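Local structure of putative alkaline phosphatase (Pseudomonas fluorescens, 4F1V) at residues A[93-98]-A[288-293]. The protein binds phosphate with high affinity in the periplasm and probably delivers it to an ABC transporter for import. Sequence-based numbering, arbitrary orientation.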
ATOM      1  N   THR A  93       3.861  -5.989   0.750  1.00  3.49           N
ATOM      2  CA  THR A  93       2.538  -6.579   0.639  1.00  3.17           C
ATOM      3  C   THR A  93       2.291  -7.158  -0.742  1.00  3.20           C
ATOM      4  O   THR A  93       2.716  -6.574  -1.756  1.00  4.03           O
ATOM      5  CB  THR A  93       1.426  -5.499   0.954  1.00  3.66           C
ATOM      6  OG1 THR A  93       0.166  -6.117   1.060  1.00  3.96           O
ATOM      7  CG2 THR A  93       1.407  -4.327   0.001  1.00  4.47           C
ATOM      8  N   SER A  94       1.545  -8.264  -0.772  1.00  3.23           N
ATOM      9  CA  SER A  94       0.938  -8.708  -2.009  1.00  3.47           C
ATOM     10  C   SER A  94      -0.369  -7.862  -2.268  1.00  3.57           C
ATOM     11  O   SER A  94      -0.820  -7.115  -1.394  1.00  3.66           O
ATOM     12  CB  SER A  94       0.587 -10.202  -1.959  1.00  4.00           C
ATOM     13  OG  SER A  94      -0.376 -10.419  -0.922  1.00  4.67           O
ATOM     14  N   VAL A  95      -0.933  -8.040  -3.459  1.00  3.25           N
ATOM     15  CA  VAL A  95      -2.254  -7.571  -3.768  1.00  3.43           C
ATOM     16  C   VAL A  95      -3.081  -8.813  -4.171  1.00  3.57           C
ATOM     17  O   VAL A  95      -2.730  -9.487  -5.165  1.00  3.83           O
ATOM     18  CB  VAL A  95      -2.270  -6.520  -4.899  1.00  4.27           C
ATOM     19  CG1 VAL A  95      -3.726  -6.119  -5.214  1.00  4.93           C
ATOM     20  CG2 VAL A  95      -1.413  -5.329  -4.538  1.00  5.98           C
ATOM     21  N   ALA A  96      -4.085  -9.126  -3.373  1.00  3.24           N
ATOM     22  CA  ALA A  96      -4.921 -10.327  -3.558  1.00  3.09           C
ATOM     23  C   ALA A  96      -6.123 -10.027  -4.513  1.00  3.29           C
ATOM     24  O   ALA A  96      -6.513  -8.871  -4.651  1.00  3.46           O
ATOM     25  CB  ALA A  96      -5.425 -10.779  -2.178  1.00  3.62           C
ATOM     26  N   ILE A  97      -6.668 -11.113  -5.043  1.00  3.28           N
ATOM     27  CA  ILE A  97      -7.793 -11.063  -5.967  1.00  3.17           C
ATOM     28  C   ILE A  97      -8.934 -11.936  -5.389  1.00  3.61           C
ATOM     29  O   ILE A  97      -9.186 -13.056  -5.851  1.00  4.16           O
ATOM     30  CB  ILE A  97      -7.385 -11.535  -7.389  1.00  3.51           C
ATOM     31  CG1 ILE A  97      -6.157 -10.768  -7.921  1.00  4.06           C
ATOM     32  CG2 ILE A  97      -8.569 -11.357  -8.366  1.00  4.27           C
ATOM     33  CD1 ILE A  97      -6.278  -9.287  -8.067  1.00  4.84           C
ATOM     34  N   PRO A  98      -9.621 -11.427  -4.339  1.00  3.74           N
ATOM     35  CA  PRO A  98     -10.754 -12.163  -3.785  1.00  4.31           C
ATOM     36  C   PRO A  98     -11.970 -12.034  -4.735  1.00  4.16           C
ATOM     37  O   PRO A  98     -12.133 -11.054  -5.432  1.00  4.50           O
ATOM     38  CB  PRO A  98     -10.992 -11.502  -2.431  1.00  3.85           C
ATOM     39  CG  PRO A  98     -10.587 -10.048  -2.703  1.00  4.27           C
ATOM     40  CD  PRO A  98      -9.396 -10.161  -3.626  1.00  3.67           C
ATOM     41  N   TYR A 288       4.303 -15.338  -6.207  1.00  5.08           N
ATOM     42  CA  TYR A 288       3.106 -14.591  -6.581  1.00  4.68           C
ATOM     43  C   TYR A 288       3.516 -13.231  -7.196  1.00  4.31           C
ATOM     44  O   TYR A 288       4.398 -12.556  -6.640  1.00  4.76           O
ATOM     45  CB  TYR A 288       2.259 -14.356  -5.331  1.00  4.64           C
ATOM     46  CG  TYR A 288       0.951 -13.671  -5.630  1.00  3.93           C
ATOM     47  CD1 TYR A 288      -0.137 -14.414  -6.101  1.00  4.56           C
ATOM     48  CD2 TYR A 288       0.775 -12.290  -5.442  1.00  4.33           C
ATOM     49  CE1 TYR A 288      -1.367 -13.810  -6.369  1.00  4.17           C
ATOM     50  CE2 TYR A 288      -0.444 -11.674  -5.702  1.00  4.51           C
ATOM     51  CZ  TYR A 288      -1.532 -12.427  -6.170  1.00  4.03           C
ATOM     52  OH  TYR A 288      -2.762 -11.888  -6.386  1.00  4.26           O
ATOM     53  N   PRO A 289       2.908 -12.808  -8.289  1.00  4.45           N
ATOM     54  CA  PRO A 289       3.513 -11.703  -9.062  1.00  4.39           C
ATOM     55  C   PRO A 289       3.124 -10.299  -8.626  1.00  4.27           C
ATOM     56  O   PRO A 289       3.790  -9.349  -9.015  1.00  5.31           O
ATOM     57  CB  PRO A 289       3.070 -11.989 -10.497  1.00  5.52           C
ATOM     58  CG  PRO A 289       1.772 -12.723 -10.349  1.00  5.68           C
ATOM     59  CD  PRO A 289       1.964 -13.605  -9.160  1.00  5.54           C
ATOM     60  N   ILE A 290       1.961 -10.105  -7.930  1.00  3.65           N
ATOM     61  CA  ILE A 290       1.464  -8.765  -7.672  1.00  3.87           C
ATOM     62  C   ILE A 290       1.819  -8.317  -6.285  1.00  3.75           C
ATOM     63  O   ILE A 290       1.326  -8.900  -5.273  1.00  4.02           O
ATOM     64  CB  ILE A 290      -0.069  -8.623  -7.867  1.00  3.68           C
ATOM     65  CG1 ILE A 290      -0.603  -9.466  -9.051  1.00  4.70           C
ATOM     66  CG2 ILE A 290      -0.412  -7.147  -8.059  1.00  4.61           C
ATOM     67  CD1 ILE A 290      -2.100  -9.383  -9.220  1.00  5.87           C
ATOM     68  N   LEU A 291       2.683  -7.316  -6.135  1.00  3.41           N
ATOM     69  CA  LEU A 291       3.235  -6.925  -4.837  1.00  3.72           C
ATOM     70  C   LEU A 291       3.675  -5.442  -4.892  1.00  3.29           C
ATOM     71  O   LEU A 291       3.790  -4.829  -5.964  1.00  3.95           O
ATOM     72  CB  LEU A 291       4.370  -7.838  -4.378  1.00  3.91           C
ATOM     73  CG  LEU A 291       5.759  -7.571  -4.980  1.00  3.89           C
ATOM     74  CD1 LEU A 291       6.746  -8.609  -4.454  1.00  5.28           C
ATOM     75  CD2 LEU A 291       5.792  -7.574  -6.506  1.00  4.25           C
ATOM     76  N   GLY A 292       4.008  -4.914  -3.703  1.00  3.50           N
ATOM     77  CA  GLY A 292       4.627  -3.587  -3.571  1.00  3.73           C
ATOM     78  C   GLY A 292       4.789  -3.234  -2.121  1.00  3.32           C
ATOM     79  O   GLY A 292       4.798  -4.139  -1.266  1.00  3.54           O
ATOM     80  N   PHE A 293       4.979  -1.942  -1.823  1.00  3.16           N
ATOM     81  CA  PHE A 293       5.182  -1.455  -0.460  1.00  2.90           C
ATOM     82  C   PHE A 293       4.054  -0.538  -0.044  1.00  3.01           C
ATOM     83  O   PHE A 293       3.472   0.201  -0.849  1.00  3.44           O
ATOM     84  CB  PHE A 293       6.542  -0.705  -0.297  1.00  3.75           C
ATOM     85  CG  PHE A 293       7.718  -1.635  -0.459  1.00  3.62           C
ATOM     86  CD1 PHE A 293       8.260  -1.900  -1.712  1.00  4.87           C
ATOM     87  CD2 PHE A 293       8.216  -2.293   0.648  1.00  3.56           C
ATOM     88  CE1 PHE A 293       9.311  -2.799  -1.843  1.00  5.41           C
ATOM     89  CE2 PHE A 293       9.268  -3.187   0.511  1.00  4.78           C
ATOM     90  CZ  PHE A 293       9.839  -3.426  -0.724  1.00  5.13           C
TER
HETATM   91  O   HOH W   1      -4.987 -13.337  -5.339  1.00  4.60           O
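Tyr288 OH is gripped by two partners. It donates to Val95 O at 2.7 Å, lying in the plane of that carbonyl, and accepts from a water 2.9 Å from OH. The same water takes the N-H of Ile97 and so bridges the phenol to the backbone of Ile97. The CB of Tyr288 points toward 93-98, and CG continues anti to the backbone N (chi1 -176°). Val95 O meets the ring at its edge, near the plane, and Ile290 O lies at the edge as well. Pro289 CD sits over one face, offset toward the rim.

Ile290 O accepts the Val95 N-H, with Val95 N 3.0 Å from Ile290 O and well above the carbonyl plane. Beside this bond, Ile290 CG2 packs on Val95 CB at 3.7 Å. The two side chains cross obliquely. Phe155 of helix 147-159 also touches Ile290.

Further along, Thr93 and Gly292 form a hydrogen-bonded antiparallel pair: Thr93 N to Gly292 O and Gly292 N to Thr93 O are both 2.9 Å. Thr93 O also takes a CA-H...O contact from Leu291 CA at 3.1 Å. Ser94 and Leu291 make the adjoining non-hydrogen-bonded pair. Thr93 OG1 bonds back to Ser94 O, while Ser94 OG is held by Pro242 O.

Past Ser94 the regular pairing ends. One further backbone bond, from Val95 N, remains, and the tyrosine and water bonds join it. Strands 85-94 and 291-299 are neighbours in the five-stranded mixed sheet, and 93-98 leads from it to strand 99-100 of the four-stranded sheet. Such a passage is consistent with one of the interdomain crossings that form the hinge in Venus-flytrap binding proteins.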